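Local coordinates for protein shikimate dehydrogenase (NADP(+)) (Thermotoga maritima, PDB 3U62) that probably catalyses the reversible NADPH-linked reduction of 3-dehydroshikimate to shikimate, the fourth step of the chorismate pathway, at residues E242-K245 and E246-E250. Sequence-based numbering, arbitrary orientation.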
ATOM      1  N   GLU A 242      -6.252 -12.477 -18.827  1.00 17.63           N
ATOM      2  CA  GLU A 242      -5.301 -12.333 -19.928  1.00 18.25           C
ATOM      3  C   GLU A 242      -5.015 -10.874 -20.261  1.00 15.07           C
ATOM      4  O   GLU A 242      -3.859 -10.499 -20.471  1.00 15.22           O
ATOM      5  CB  GLU A 242      -5.792 -13.087 -21.164  1.00 20.34           C
ATOM      6  CG  GLU A 242      -5.785 -14.603 -21.000  1.00 27.88           C
ATOM      7  CD  GLU A 242      -6.526 -15.322 -22.110  1.00 40.56           C
ATOM      8  OE1 GLU A 242      -6.671 -14.746 -23.211  1.00 44.00           O
ATOM      9  OE2 GLU A 242      -6.963 -16.470 -21.883  1.00 44.14           O
ATOM     10  N   VAL A 243      -6.065 -10.058 -20.307  1.00 14.17           N
ATOM     11  CA  VAL A 243      -5.916  -8.628 -20.575  1.00 12.81           C
ATOM     12  C   VAL A 243      -5.177  -7.946 -19.421  1.00 12.22           C
ATOM     13  O   VAL A 243      -4.342  -7.065 -19.651  1.00 13.20           O
ATOM     14  CB  VAL A 243      -7.284  -7.945 -20.852  1.00 11.90           C
ATOM     15  CG1 VAL A 243      -7.131  -6.435 -21.003  1.00 12.14           C
ATOM     16  CG2 VAL A 243      -7.929  -8.530 -22.102  1.00 14.55           C
ATOM     17  N   PHE A 244      -5.472  -8.364 -18.190  1.00 12.19           N
ATOM     18  CA  PHE A 244      -4.792  -7.816 -17.022  1.00 12.02           C
ATOM     19  C   PHE A 244      -3.287  -8.055 -17.078  1.00 13.52           C
ATOM     20  O   PHE A 244      -2.502  -7.131 -16.858  1.00 12.14           O
ATOM     21  CB  PHE A 244      -5.360  -8.378 -15.716  1.00 12.19           C
ATOM     22  CG  PHE A 244      -4.748  -7.770 -14.491  1.00 11.21           C
ATOM     23  CD1 PHE A 244      -5.189  -6.537 -14.026  1.00 12.04           C
ATOM     24  CD2 PHE A 244      -3.712  -8.407 -13.816  1.00 12.87           C
ATOM     25  CE1 PHE A 244      -4.624  -5.955 -12.898  1.00 11.34           C
ATOM     26  CE2 PHE A 244      -3.137  -7.832 -12.685  1.00 11.83           C
ATOM     27  CZ  PHE A 244      -3.594  -6.601 -12.230  1.00 11.26           C
ATOM     28  N   LYS A 245      -2.892  -9.292 -17.369  1.00 13.46           N
ATOM     29  CA  LYS A 245      -1.480  -9.656 -17.463  1.00 15.63           C
ATOM     30  C   LYS A 245      -0.768  -8.887 -18.573  1.00 14.36           C
ATOM     31  O   LYS A 245       0.390  -8.485 -18.411  1.00 16.30           O
ATOM     32  CB  LYS A 245      -1.319 -11.163 -17.676  1.00 18.66           C
ATOM     33  CG  LYS A 245      -1.632 -11.998 -16.447  1.00 22.68           C
ATOM     34  CD  LYS A 245      -1.476 -13.477 -16.738  1.00 29.41           C
ATOM     35  CE  LYS A 245      -1.829 -14.313 -15.520  1.00 34.81           C
ATOM     36  NZ  LYS A 245      -1.681 -15.771 -15.792  1.00 38.15           N
ATOM     37  N   GLU A 246      -1.461  -8.684 -19.691  1.00 14.32           N
ATOM     38  CA  GLU A 246      -0.900  -7.946 -20.816  1.00 14.98           C
ATOM     39  C   GLU A 246      -0.682  -6.468 -20.481  1.00 13.44           C
ATOM     40  O   GLU A 246       0.395  -5.925 -20.737  1.00 17.33           O
ATOM     41  CB  GLU A 246      -1.801  -8.084 -22.045  1.00 16.62           C
ATOM     42  CG  GLU A 246      -1.232  -7.463 -23.312  1.00 20.65           C
ATOM     43  CD  GLU A 246      -2.127  -7.673 -24.514  1.00 25.02           C
ATOM     44  OE1 GLU A 246      -2.550  -6.668 -25.123  1.00 26.77           O
ATOM     45  OE2 GLU A 246      -2.416  -8.843 -24.850  1.00 30.53           O
ATOM     46  N   VAL A 247      -1.699  -5.829 -19.905  1.00 12.23           N
ATOM     47  CA  VAL A 247      -1.660  -4.387 -19.652  1.00 12.37           C
ATOM     48  C   VAL A 247      -0.921  -4.043 -18.356  1.00 11.89           C
ATOM     49  O   VAL A 247       0.024  -3.254 -18.373  1.00 12.19           O
ATOM     50  CB  VAL A 247      -3.082  -3.757 -19.675  1.00 11.57           C
ATOM     51  CG1 VAL A 247      -3.043  -2.287 -19.263  1.00 12.02           C
ATOM     52  CG2 VAL A 247      -3.710  -3.899 -21.058  1.00 13.25           C
ATOM     53  N   PHE A 248      -1.347  -4.638 -17.243  1.00 12.12           N
ATOM     54  CA  PHE A 248      -0.741  -4.348 -15.943  1.00 11.49           C
ATOM     55  C   PHE A 248       0.629  -4.999 -15.747  1.00 14.26           C
ATOM     56  O   PHE A 248       1.389  -4.586 -14.872  1.00 13.22           O
ATOM     57  CB  PHE A 248      -1.686  -4.719 -14.798  1.00 10.97           C
ATOM     58  CG  PHE A 248      -2.721  -3.669 -14.503  1.00 10.42           C
ATOM     59  CD1 PHE A 248      -3.871  -3.566 -15.282  1.00 10.86           C
ATOM     60  CD2 PHE A 248      -2.547  -2.781 -13.445  1.00  9.89           C
ATOM     61  CE1 PHE A 248      -4.834  -2.595 -15.011  1.00 10.81           C
ATOM     62  CE2 PHE A 248      -3.503  -1.805 -13.168  1.00  9.51           C
ATOM     63  CZ  PHE A 248      -4.649  -1.714 -13.951  1.00  8.68           C
ATOM     64  N   GLY A 249       0.943  -6.008 -16.559  1.00 14.23           N
ATOM     65  CA  GLY A 249       2.252  -6.658 -16.511  1.00 14.92           C
ATOM     66  C   GLY A 249       3.408  -5.712 -16.804  1.00 15.18           C
ATOM     67  O   GLY A 249       4.561  -6.019 -16.487  1.00 16.07           O
ATOM     68  N   GLU A 250       3.093  -4.563 -17.408  1.00 15.93           N
ATOM     69  CA  GLU A 250       4.103  -3.554 -17.736  1.00 18.27           C
ATOM     70  C   GLU A 250       4.735  -2.910 -16.495  1.00 18.33           C
ATOM     71  O   GLU A 250       5.863  -2.412 -16.564  1.00 19.18           O
ATOM     72  CB  GLU A 250       3.539  -2.488 -18.694  1.00 20.89           C
ATOM     73  CG  GLU A 250       2.639  -1.434 -18.049  1.00 29.77           C
ATOM     74  CD  GLU A 250       2.061  -0.456 -19.060  1.00 34.83           C
ATOM     75  OE1 GLU A 250       1.173  -0.858 -19.860  1.00 32.59           O
ATOM     76  OE2 GLU A 250       2.483   0.725 -19.050  1.00 32.43           O
TER
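Phe244 and Phe248, one helical turn apart, set their rings nearly parallel but slid apart, centroids 4.6 Å apart and planes at 15°, so that they barely overlap. CE1 of Phe244 sits over the face of the second ring, 3.4 Å from CG of Phe248. In return, CB of Phe248 stands over a face of the Phe244 ring in a CH-pi contact, 3.8 Å from its centroid. The first torsions make this possible: CG of Phe244 is anti to its own nitrogen (chi1 -176°), which carries the ring forward along the helix, whereas CG of Phe248 lies beside its nitrogen, which swings that ring back toward Phe244. An alanine in place of Phe248 would keep the CB contact but would probably leave CE1 of Phe244 without its aromatic partner and open a gap beside Tyr19.

On the adjoining side of the helix, CG1 of Val243 only loosely approaches CG2 of Val247, at 4.3 Å.

Beneath the side chains runs the alpha-helical ladder. Val247 N bonds to Val243 O at 2.9 Å and Phe248 N to Phe244 O at 2.8 Å, with Glu246 N to Glu242 O alongside. Gly249 N to Lys245 O is weak, bent to 124° at the hydrogen; residues 249-250 have 3-10 geometry.

OE1 of Glu246 forms a salt bridge with NE of Arg25 on helix 15-26. Phe248 lies about 6 Å, side chain to side chain, from Ser15, a predicted shikimate-binding residue. Helix 241-248 packs against helices 15-26 and 222-235: Phe244 on Met230 and Leu233, Val243 and Val247 on Tyr22 and Glu21, and Phe248 on both, at Ala229 and at Tyr22 and Tyr19.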